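Local structure of leucyl aminopeptidase (Trypanosoma brucei brucei, 5NTD) at residues G[317-322]-G[335-340]; G[331-336]-G[516-521]; G[397-402]-G[512-517]; G[415-420]-G[490-495]. The protein probably removes leucine and other N-terminal residues from peptides at a two-metal centre, as an M17 leucyl aminopeptidase, and binds the inhibitor bestatin. All coordinates share one frame; numbering follows the deposited sequence.

Contact 1: G[317-322]-G[335-340]; sequences AAVFCG and LSCTLC
Val-319 and Phe-320 of helix 314-328 meet Cys-337 and Leu-339 of strand 334-344 where the short axes run close to antiparallel, 151° apart, and approach to 8.4 Å; Phe-320 and Cys-337 form the nearest CA pair, at 6.7 Å. No hydrogen bond crosses the interface, so shape carries it. Cys-337 faces the helix from its CB, and with SG anti to the backbone N (chi1 178°) the sulfur lies 3.6 Å from Val-319 O and 3.7 Å from Val-319 CG2. The same CG2 methyl turns its other contact to Leu-339, lying 3.8 Å from CD2, and the two side chains pass alongside, running in opposing senses. Leu-339 CD2 also reaches Phe-320 CB at 4.1 Å, so one leucine methyl spans two successive helix residues. All four residues are buried. On its other flank the helix receives Cys-209 and Val-213 of helix 196-214 against Ala-317. Since strand 334-344 pairs in parallel with strand 283-291, which precedes the helix in sequence, the contact is the helix-to-strand half of a beta-alpha-beta crossover in the catalytic domain.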
# COMPACT_ATOMS: atom_id res chain seq x y z
N ALA G 317 -16.23 -24.40 -17.65
CA ALA G 317 -16.18 -25.80 -17.31
C ALA G 317 -17.53 -26.28 -16.78
O ALA G 317 -17.98 -27.37 -17.12
CB ALA G 317 -15.09 -26.10 -16.29
N ALA G 318 -18.14 -25.46 -15.95
CA ALA G 318 -19.42 -25.81 -15.36
C ALA G 318 -20.51 -26.02 -16.44
O ALA G 318 -21.18 -27.04 -16.46
CB ALA G 318 -19.87 -24.76 -14.37
N VAL G 319 -20.67 -25.04 -17.32
CA VAL G 319 -21.66 -25.15 -18.38
C VAL G 319 -21.31 -26.25 -19.38
O VAL G 319 -22.17 -26.97 -19.86
CB VAL G 319 -21.92 -23.83 -19.13
CG1 VAL G 319 -22.47 -22.79 -18.16
CG2 VAL G 319 -20.70 -23.31 -19.86
N PHE G 320 -20.04 -26.39 -19.67
CA PHE G 320 -19.58 -27.44 -20.57
C PHE G 320 -19.98 -28.81 -20.05
O PHE G 320 -20.53 -29.63 -20.75
CB PHE G 320 -18.07 -27.40 -20.76
CG PHE G 320 -17.54 -28.48 -21.66
CD1 PHE G 320 -18.01 -28.61 -22.95
CD2 PHE G 320 -16.56 -29.37 -21.21
CE1 PHE G 320 -17.51 -29.60 -23.80
CE2 PHE G 320 -16.06 -30.36 -22.04
CZ PHE G 320 -16.54 -30.48 -23.34
N CYS G 321 -19.68 -29.06 -18.78
CA CYS G 321 -19.91 -30.38 -18.20
C CYS G 321 -21.40 -30.63 -17.94
O CYS G 321 -21.87 -31.76 -18.04
CB CYS G 321 -19.07 -30.59 -16.97
SG CYS G 321 -17.28 -30.65 -17.34
N GLY G 322 -22.12 -29.60 -17.58
CA GLY G 322 -23.59 -29.70 -17.42
C GLY G 322 -24.24 -30.07 -18.75
O GLY G 322 -25.15 -30.88 -18.82
N LEU G 335 -30.46 -27.36 -25.81
CA LEU G 335 -29.36 -26.59 -25.25
C LEU G 335 -28.43 -26.01 -26.27
O LEU G 335 -28.04 -26.70 -27.21
CB LEU G 335 -28.48 -27.47 -24.34
CG LEU G 335 -29.07 -27.92 -23.01
CD1 LEU G 335 -28.10 -28.87 -22.34
CD2 LEU G 335 -29.33 -26.72 -22.11
N SER G 336 -28.05 -24.77 -26.05
CA SER G 336 -26.77 -24.23 -26.60
C SER G 336 -25.84 -24.02 -25.42
O SER G 336 -26.28 -23.78 -24.30
CB SER G 336 -26.96 -22.93 -27.36
OG SER G 336 -27.43 -21.91 -26.51
N CYS G 337 -24.57 -24.19 -25.68
CA CYS G 337 -23.53 -23.98 -24.68
C CYS G 337 -22.38 -23.22 -25.32
O CYS G 337 -21.66 -23.73 -26.17
CB CYS G 337 -23.01 -25.30 -24.13
SG CYS G 337 -21.66 -25.08 -22.93
N THR G 338 -22.29 -21.96 -24.94
CA THR G 338 -21.31 -21.04 -25.54
C THR G 338 -20.17 -20.81 -24.53
O THR G 338 -20.38 -20.29 -23.44
CB THR G 338 -21.97 -19.74 -25.99
OG1 THR G 338 -22.89 -20.02 -27.06
CG2 THR G 338 -20.93 -18.73 -26.48
N LEU G 339 -18.99 -21.23 -24.92
CA LEU G 339 -17.78 -21.07 -24.12
C LEU G 339 -17.04 -19.82 -24.60
O LEU G 339 -16.65 -19.72 -25.76
CB LEU G 339 -16.87 -22.26 -24.23
CG LEU G 339 -17.52 -23.62 -23.99
CD1 LEU G 339 -16.48 -24.70 -24.24
CD2 LEU G 339 -18.10 -23.75 -22.60
N CYS G 340 -16.86 -18.88 -23.69
CA CYS G 340 -16.19 -17.62 -24.00
C CYS G 340 -14.74 -17.79 -23.58
O CYS G 340 -14.36 -17.48 -22.44
CB CYS G 340 -16.85 -16.46 -23.28
SG CYS G 340 -18.61 -16.29 -23.58

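Contact 2: G[331-336]-G[516-521]; sequences QPVQLS and EYFRKL
Phe-518, near the end of the C-terminal helix 511-519, meets Gln-331, Val-333 and Leu-335 from CB to its tip, where the chain runs from a turn into strand 334-344. Its CB is covered first: Gln-331 NE2 lies 3.6 Å from Phe-518 CB, and Val-333 CG2 lies 3.9 Å from the same carbon. CG stands anti to the carbonyl carbon, beside the backbone N (chi1 -63°). On the ring, CD2 has Gln-331 OE1 at 3.8 Å, at the edge and in the plane, with the amide turned 62° from the ring. Further out, CE2 meets Leu-335 CD1 at 4.0 Å, and the tip atom CZ meets Leu-335 CD2 at 3.6 Å; leucine and phenylalanine reach toward each other tip to tip.

The amide of Gln-331 is fixed by more than packing, because NE2 donates a hydrogen bond to Thr-515 O of the same helix. At the root of the ring, Leu-521 CD1 touches Val-333 CG2 at 4.1 Å. At the more exposed side, Arg-519 holds Glu-516 side-on in a salt bridge: NE meets OE1 at 2.8 Å from above the carboxylate plane and NH2 bonds the same oxygen, while Lys-520 NZ makes a salt bridge to OE2 at its syn lone pair.

In the surrounding fold, Phe-518 also touches Leu-286 of strand 283-291, Tyr-517 packs on Met-428 of helix 422-435, and Leu-335 in turn leans on Phe-323 and Ala-326 of helix 314-328.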
# COMPACT_ATOMS: atom_id res chain seq x y z
N GLN G 331 -31.32 -35.70 -21.50
CA GLN G 331 -32.33 -34.86 -20.86
C GLN G 331 -33.12 -34.10 -21.94
O GLN G 331 -32.54 -33.73 -22.97
CB GLN G 331 -31.69 -33.88 -19.89
CG GLN G 331 -31.12 -34.55 -18.66
CD GLN G 331 -30.54 -33.55 -17.67
OE1 GLN G 331 -29.43 -33.05 -17.88
NE2 GLN G 331 -31.26 -33.27 -16.60
N PRO G 332 -34.43 -33.89 -21.72
CA PRO G 332 -35.30 -33.32 -22.75
C PRO G 332 -35.31 -31.80 -22.79
O PRO G 332 -36.35 -31.17 -22.84
CB PRO G 332 -36.68 -33.86 -22.37
CG PRO G 332 -36.63 -34.01 -20.89
CD PRO G 332 -35.20 -34.31 -20.53
N VAL G 333 -34.11 -31.25 -22.84
CA VAL G 333 -33.90 -29.79 -22.93
C VAL G 333 -33.09 -29.49 -24.14
O VAL G 333 -32.07 -30.12 -24.41
CB VAL G 333 -33.12 -29.23 -21.71
CG1 VAL G 333 -33.16 -27.73 -21.73
CG2 VAL G 333 -33.74 -29.70 -20.42
N GLN G 334 -33.54 -28.53 -24.90
CA GLN G 334 -32.76 -28.10 -26.03
C GLN G 334 -31.72 -27.12 -25.49
O GLN G 334 -32.10 -26.15 -24.85
CB GLN G 334 -33.62 -27.41 -27.09
CG GLN G 334 -32.80 -27.02 -28.32
CD GLN G 334 -33.67 -26.45 -29.40
OE1 GLN G 334 -34.88 -26.65 -29.40
NE2 GLN G 334 -33.05 -25.84 -30.38
N LEU G 335 -30.46 -27.36 -25.81
CA LEU G 335 -29.36 -26.59 -25.25
C LEU G 335 -28.43 -26.01 -26.27
O LEU G 335 -28.04 -26.70 -27.21
CB LEU G 335 -28.48 -27.47 -24.34
CG LEU G 335 -29.07 -27.92 -23.01
CD1 LEU G 335 -28.10 -28.87 -22.34
CD2 LEU G 335 -29.33 -26.72 -22.11
N SER G 336 -28.05 -24.77 -26.05
CA SER G 336 -26.77 -24.23 -26.60
C SER G 336 -25.84 -24.02 -25.42
O SER G 336 -26.28 -23.78 -24.30
CB SER G 336 -26.96 -22.93 -27.36
OG SER G 336 -27.43 -21.91 -26.51
N GLU G 516 -29.70 -30.70 -12.15
CA GLU G 516 -30.86 -30.68 -11.28
C GLU G 516 -31.85 -29.63 -11.74
O GLU G 516 -33.07 -29.85 -11.76
CB GLU G 516 -30.44 -30.48 -9.84
CG GLU G 516 -31.59 -30.38 -8.85
CD GLU G 516 -32.46 -31.64 -8.78
OE1 GLU G 516 -31.95 -32.75 -9.08
OE2 GLU G 516 -33.66 -31.51 -8.43
N TYR G 517 -31.34 -28.48 -12.15
CA TYR G 517 -32.19 -27.40 -12.69
C TYR G 517 -32.98 -27.91 -13.94
O TYR G 517 -34.20 -27.74 -14.05
CB TYR G 517 -31.38 -26.12 -13.01
CG TYR G 517 -32.16 -25.01 -13.72
CD1 TYR G 517 -33.02 -24.20 -13.04
CD2 TYR G 517 -32.06 -24.85 -15.09
CE1 TYR G 517 -33.79 -23.24 -13.70
CE2 TYR G 517 -32.81 -23.89 -15.76
CZ TYR G 517 -33.67 -23.10 -15.08
OH TYR G 517 -34.42 -22.15 -15.74
N PHE G 518 -32.25 -28.52 -14.85
CA PHE G 518 -32.86 -29.08 -16.09
C PHE G 518 -33.95 -30.15 -15.77
O PHE G 518 -35.00 -30.17 -16.37
CB PHE G 518 -31.82 -29.73 -17.01
CG PHE G 518 -30.79 -28.79 -17.54
CD1 PHE G 518 -31.06 -27.46 -17.70
CD2 PHE G 518 -29.55 -29.27 -17.90
CE1 PHE G 518 -30.08 -26.59 -18.20
CE2 PHE G 518 -28.58 -28.44 -18.40
CZ PHE G 518 -28.85 -27.09 -18.56
N ARG G 519 -33.67 -30.97 -14.77
CA ARG G 519 -34.57 -32.03 -14.31
C ARG G 519 -35.97 -31.52 -13.94
O ARG G 519 -36.95 -32.18 -14.23
CB ARG G 519 -34.03 -32.77 -13.09
CG ARG G 519 -33.62 -34.21 -13.33
CD ARG G 519 -32.56 -34.74 -12.37
NE ARG G 519 -32.89 -34.65 -10.95
CZ ARG G 519 -33.55 -35.57 -10.24
NH1 ARG G 519 -34.02 -36.68 -10.78
NH2 ARG G 519 -33.73 -35.35 -8.93
N LYS G 520 -36.04 -30.34 -13.33
CA LYS G 520 -37.30 -29.80 -12.83
C LYS G 520 -37.96 -28.78 -13.76
O LYS G 520 -38.94 -28.16 -13.35
CB LYS G 520 -37.13 -29.20 -11.44
CG LYS G 520 -36.56 -30.14 -10.37
CD LYS G 520 -37.30 -31.44 -10.15
CE LYS G 520 -36.42 -32.59 -9.57
NZ LYS G 520 -36.24 -32.73 -8.12
N LEU G 521 -37.50 -28.64 -14.99
CA LEU G 521 -38.07 -27.63 -15.90
C LEU G 521 -39.52 -27.91 -16.35
O LEU G 521 -39.73 -28.81 -17.15
CB LEU G 521 -37.18 -27.45 -17.15
CG LEU G 521 -35.95 -26.57 -16.90
CD1 LEU G 521 -34.97 -26.57 -18.06
CD2 LEU G 521 -36.34 -25.14 -16.54

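Contact 3: G[397-402]-G[512-517]; sequences IDMATL and ALLTEY. With BES (2-(3-amino-2-hydroxy-4-phenyl-butyrylamino)-4-methyl-pentanoic acid), chain B.
Ile-397 and Met-399 lie on strand 395-400, which leads into the bestatin pocket, and both point at helix 511-519, packed over one face of the sheet. The short axes run 165° apart and approach no closer than 12.0 Å, a gap filled by long side chains. Ile-397 sends CD1 to two partners: Leu-514 CD2 at 4.0 Å and the Tyr-517 ring, whose CE2 is 3.7 Å from the methyl. Met-399 SD lies 3.8 Å from Leu-514 CD1. Bent at its third torsion (chi3 102°), the methionine carries CE to Leu-513 CD2 at 4.1 Å. Such strand-on-helix packing is consistent with the alpha/beta core of the M17 catalytic domain, in which strand 395-400 pairs in parallel with both 283-291 and 490-495. Asp-398, between the two packing residues, points elsewhere and engages strand 490-495. Past the strand end, Thr-401 forms the centre of an inverse gamma turn, and its O lies 3.2 Å from bestatin N2. Leu-402 O comes within 3.4 Å of bestatin C6, and Thr-401 OG1 is hydrogen-bonded to OD1 of Asp-312, a manganese ligand.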
# COMPACT_ATOMS: atom_id res chain seq x y z
N ILE G 397 -28.65 -18.83 -19.18
CA ILE G 397 -27.90 -19.01 -17.95
C ILE G 397 -26.45 -18.73 -18.25
O ILE G 397 -25.83 -19.41 -19.08
CB ILE G 397 -27.99 -20.43 -17.38
CG1 ILE G 397 -29.44 -20.83 -17.15
CG2 ILE G 397 -27.21 -20.54 -16.07
CD1 ILE G 397 -29.60 -22.29 -16.78
N ASP G 398 -25.91 -17.71 -17.60
CA ASP G 398 -24.46 -17.50 -17.70
C ASP G 398 -23.83 -17.85 -16.35
O ASP G 398 -24.41 -17.60 -15.30
CB ASP G 398 -24.11 -16.09 -18.19
CG ASP G 398 -24.16 -15.05 -17.09
OD1 ASP G 398 -23.26 -15.08 -16.23
OD2 ASP G 398 -25.14 -14.28 -17.07
N MET G 399 -22.68 -18.48 -16.43
CA MET G 399 -21.94 -18.90 -15.25
C MET G 399 -20.52 -18.39 -15.37
O MET G 399 -19.88 -18.54 -16.39
CB MET G 399 -21.91 -20.42 -15.08
CG MET G 399 -23.31 -21.04 -15.02
SD MET G 399 -23.29 -22.80 -14.72
CE MET G 399 -23.68 -22.87 -13.00
N ALA G 400 -20.04 -17.79 -14.29
CA ALA G 400 -18.75 -17.07 -14.32
C ALA G 400 -18.14 -16.88 -12.96
O ALA G 400 -18.82 -16.59 -11.99
CB ALA G 400 -18.95 -15.73 -14.97
N THR G 401 -16.84 -17.05 -12.93
CA THR G 401 -16.03 -16.71 -11.73
C THR G 401 -15.75 -15.20 -11.76
O THR G 401 -14.67 -14.75 -12.09
CB THR G 401 -14.71 -17.49 -11.72
OG1 THR G 401 -14.10 -17.40 -13.02
CG2 THR G 401 -14.99 -18.93 -11.41
N LEU G 402 -16.78 -14.43 -11.48
CA LEU G 402 -16.82 -13.07 -11.99
C LEU G 402 -16.27 -11.97 -11.05
O LEU G 402 -15.63 -11.05 -11.53
CB LEU G 402 -18.22 -12.68 -12.48
CG LEU G 402 -18.27 -11.49 -13.44
CD1 LEU G 402 -17.42 -11.71 -14.69
CD2 LEU G 402 -19.70 -11.19 -13.84
N ALA G 512 -23.68 -30.31 -11.72
CA ALA G 512 -24.79 -30.98 -11.03
C ALA G 512 -25.95 -30.01 -10.76
O ALA G 512 -27.12 -30.38 -10.82
CB ALA G 512 -24.33 -31.61 -9.73
N LEU G 513 -25.60 -28.78 -10.42
CA LEU G 513 -26.60 -27.70 -10.25
C LEU G 513 -27.47 -27.59 -11.52
O LEU G 513 -28.69 -27.60 -11.45
CB LEU G 513 -25.93 -26.35 -10.00
CG LEU G 513 -26.81 -25.09 -9.94
CD1 LEU G 513 -27.81 -25.20 -8.82
CD2 LEU G 513 -25.92 -23.89 -9.75
N LEU G 514 -26.81 -27.50 -12.66
CA LEU G 514 -27.50 -27.42 -13.94
C LEU G 514 -28.35 -28.69 -14.21
O LEU G 514 -29.48 -28.59 -14.66
CB LEU G 514 -26.52 -27.24 -15.08
CG LEU G 514 -25.80 -25.90 -15.16
CD1 LEU G 514 -24.76 -25.91 -16.27
CD2 LEU G 514 -26.80 -24.77 -15.39
N THR G 515 -27.78 -29.84 -13.95
CA THR G 515 -28.46 -31.09 -14.19
C THR G 515 -29.78 -31.10 -13.42
O THR G 515 -30.82 -31.42 -13.96
CB THR G 515 -27.60 -32.29 -13.82
OG1 THR G 515 -26.43 -32.29 -14.65
CG2 THR G 515 -28.37 -33.60 -14.05
N GLU G 516 -29.70 -30.70 -12.15
CA GLU G 516 -30.86 -30.68 -11.28
C GLU G 516 -31.85 -29.63 -11.74
O GLU G 516 -33.07 -29.85 -11.76
CB GLU G 516 -30.44 -30.48 -9.84
CG GLU G 516 -31.59 -30.38 -8.85
CD GLU G 516 -32.46 -31.64 -8.78
OE1 GLU G 516 -31.95 -32.75 -9.08
OE2 GLU G 516 -33.66 -31.51 -8.43
N TYR G 517 -31.34 -28.48 -12.15
CA TYR G 517 -32.19 -27.40 -12.69
C TYR G 517 -32.98 -27.91 -13.94
O TYR G 517 -34.20 -27.74 -14.05
CB TYR G 517 -31.38 -26.12 -13.01
CG TYR G 517 -32.16 -25.01 -13.72
CD1 TYR G 517 -33.02 -24.20 -13.04
CD2 TYR G 517 -32.06 -24.85 -15.09
CE1 TYR G 517 -33.79 -23.24 -13.70
CE2 TYR G 517 -32.81 -23.89 -15.76
CZ TYR G 517 -33.67 -23.10 -15.08
OH TYR G 517 -34.42 -22.15 -15.74
N2 BES B . -11.73 -13.42 -12.41
C1 BES B . -11.82 -12.28 -11.49
C6 BES B . -12.78 -12.52 -10.31
C7 BES B . -12.27 -13.29 -9.12
C8 BES B . -12.29 -14.68 -9.11
C12 BES B . -11.81 -12.63 -7.99
C9 BES B . -11.83 -15.39 -8.01
C11 BES B . -11.33 -13.35 -6.88
C10 BES B . -11.33 -14.73 -6.89
C2 BES B . -12.24 -11.07 -12.35
O2 BES B . -11.80 -11.14 -13.74
C3 BES B . -11.61 -9.85 -11.74
O3 BES B . -10.46 -9.60 -12.18
N1 BES B . -12.41 -9.20 -10.88
C4 BES B . -12.07 -8.00 -10.17
C13 BES B . -12.49 -6.75 -10.93
C14 BES B . -11.84 -5.45 -10.44
C15 BES B . -10.34 -5.48 -10.19
C16 BES B . -12.08 -4.36 -11.46
C5 BES B . -12.75 -7.96 -8.84
O1 BES B . -12.10 -7.54 -7.88
O4 BES B . -13.92 -8.32 -8.74

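Contact 4: G[415-420]-G[490-495]; sequences AGLYVN and AHIHVD
Strands 415-419 and 490-495 form an antiparallel pair in the central sheet, their axes 157° apart and 4.6 Å at closest approach, with Tyr-418 opposite His-493 in a hydrogen-bonded pair and Leu-417 opposite Val-494 in a non-hydrogen-bonded one. On the face of Leu-417, Val-494 CG1 touches Ala-415 CB at 3.8 Å and Leu-417 CD2 at 4.1 Å. That leucine CD2 meets Val-494 CG2 at 3.8 Å. Farther along the same face Val-419 CG1 sits beside Ile-492 CG1 at 3.8 Å, the two branched chains pointing the same way. The other face carries Tyr-418, His-493 and Asp-495. The Tyr-418 CB comes in plane to the edge of the His-493 imidazole, 3.8 Å from CD2, while Gly-416, opposite Asp-495, contributes no side chain. A subunit neighbour reaches the strand end, where Val-419 O accepts a hydrogen bond from Arg-113 NH1 of the second subunit. Beyond it the chain turns at Asn-420, and the side chain continues the pairing in place of a backbone carbonyl. Its chi1 of 71° sets CG between the backbone N and the carbonyl carbon; OD1 then accepts from His-491 N at 2.8 Å along a nearly straight N-H line of 178°, although the donor stands well above the amide plane.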
# COMPACT_ATOMS: atom_id res chain seq x y z
N ALA G 415 -23.01 -19.78 -4.63
CA ALA G 415 -22.89 -18.95 -5.81
C ALA G 415 -23.96 -17.86 -5.76
O ALA G 415 -25.09 -18.09 -5.33
CB ALA G 415 -23.05 -19.76 -7.07
N GLY G 416 -23.60 -16.69 -6.21
CA GLY G 416 -24.53 -15.56 -6.23
C GLY G 416 -25.40 -15.59 -7.48
O GLY G 416 -24.90 -15.77 -8.57
N LEU G 417 -26.68 -15.36 -7.29
CA LEU G 417 -27.63 -15.27 -8.40
C LEU G 417 -28.18 -13.86 -8.65
O LEU G 417 -28.81 -13.27 -7.78
CB LEU G 417 -28.82 -16.20 -8.18
CG LEU G 417 -28.51 -17.68 -7.96
CD1 LEU G 417 -29.82 -18.45 -7.82
CD2 LEU G 417 -27.67 -18.26 -9.08
N TYR G 418 -28.01 -13.39 -9.87
CA TYR G 418 -28.62 -12.15 -10.34
C TYR G 418 -29.60 -12.55 -11.44
O TYR G 418 -29.17 -12.99 -12.52
CB TYR G 418 -27.54 -11.19 -10.86
CG TYR G 418 -28.03 -9.89 -11.45
CD1 TYR G 418 -28.27 -8.78 -10.61
CD2 TYR G 418 -28.20 -9.74 -12.83
CE1 TYR G 418 -28.72 -7.58 -11.14
CE2 TYR G 418 -28.66 -8.53 -13.36
CZ TYR G 418 -28.90 -7.46 -12.52
OH TYR G 418 -29.33 -6.26 -13.04
N VAL G 419 -30.87 -12.39 -11.18
CA VAL G 419 -31.90 -12.97 -12.01
C VAL G 419 -33.04 -11.99 -12.30
O VAL G 419 -33.57 -11.37 -11.39
CB VAL G 419 -32.50 -14.23 -11.35
CG1 VAL G 419 -33.30 -15.06 -12.35
CG2 VAL G 419 -31.39 -15.10 -10.76
N ASN G 420 -33.44 -11.91 -13.56
CA ASN G 420 -34.49 -10.94 -13.95
C ASN G 420 -35.94 -11.36 -13.65
O ASN G 420 -36.83 -10.56 -13.76
CB ASN G 420 -34.37 -10.55 -15.41
CG ASN G 420 -34.75 -11.67 -16.32
OD1 ASN G 420 -34.82 -12.83 -15.92
ND2 ASN G 420 -34.98 -11.35 -17.55
N ALA G 490 -36.15 -15.52 -19.40
CA ALA G 490 -35.52 -15.44 -18.10
C ALA G 490 -34.01 -15.46 -18.26
O ALA G 490 -33.46 -16.24 -19.01
CB ALA G 490 -35.97 -16.58 -17.20
N HIS G 491 -33.35 -14.60 -17.52
CA HIS G 491 -31.87 -14.57 -17.51
C HIS G 491 -31.34 -14.80 -16.11
O HIS G 491 -31.67 -14.07 -15.18
CB HIS G 491 -31.35 -13.25 -18.04
CG HIS G 491 -29.87 -13.12 -17.90
ND1 HIS G 491 -29.27 -12.02 -17.36
CD2 HIS G 491 -28.87 -13.98 -18.21
CE1 HIS G 491 -27.96 -12.21 -17.33
NE2 HIS G 491 -27.69 -13.40 -17.84
N ILE G 492 -30.55 -15.85 -15.98
CA ILE G 492 -29.95 -16.24 -14.72
C ILE G 492 -28.44 -16.07 -14.80
O ILE G 492 -27.77 -16.78 -15.54
CB ILE G 492 -30.23 -17.70 -14.37
CG1 ILE G 492 -31.75 -17.97 -14.32
CG2 ILE G 492 -29.61 -18.04 -13.01
CD1 ILE G 492 -32.11 -19.44 -14.25
N HIS G 493 -27.92 -15.11 -14.03
CA HIS G 493 -26.50 -14.89 -13.93
C HIS G 493 -25.99 -15.53 -12.65
O HIS G 493 -26.45 -15.22 -11.57
CB HIS G 493 -26.18 -13.40 -13.96
CG HIS G 493 -24.77 -13.08 -13.54
ND1 HIS G 493 -23.66 -13.55 -14.21
CD2 HIS G 493 -24.30 -12.39 -12.48
CE1 HIS G 493 -22.57 -13.16 -13.58
NE2 HIS G 493 -22.93 -12.44 -12.54
N VAL G 494 -25.07 -16.44 -12.81
CA VAL G 494 -24.48 -17.21 -11.69
C VAL G 494 -23.00 -16.81 -11.49
O VAL G 494 -22.14 -17.08 -12.32
CB VAL G 494 -24.53 -18.72 -11.92
CG1 VAL G 494 -24.10 -19.48 -10.67
CG2 VAL G 494 -25.93 -19.14 -12.30
N ASP G 495 -22.74 -16.13 -10.39
CA ASP G 495 -21.39 -15.70 -10.03
C ASP G 495 -20.87 -16.75 -9.09
O ASP G 495 -21.30 -16.85 -7.94
CB ASP G 495 -21.38 -14.32 -9.39
CG ASP G 495 -19.97 -13.71 -9.30
OD1 ASP G 495 -18.99 -14.48 -9.29
OD2 ASP G 495 -19.86 -12.47 -9.22

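In the fold
Contact 3 joins contacts 1 and 4, whose own nearest atoms are about 8 Å apart: the centres of contacts 1 and 3 are about 9 Å apart, as are those of 3 and 4. Contact 1 reaches contact 3 through Val-319 CG1, 3.5 Å from Met-399 SD. Contacts 2 and 3 share helix 511-519, and Tyr-517 OH comes 3.9 Å from Ile-492 CD1 of contact 4. Strand 395-400 ties contact 3 to contact 4: Asp-398 OD1 meets His-493 ND1 at 2.6 Å, and OD2 meets His-491 NE2 at 2.8 Å. Contact 3 runs into the pocket through Thr-401 and Leu-402, while the Asp-495 side chain of contact 4 is about 7 Å from bestatin.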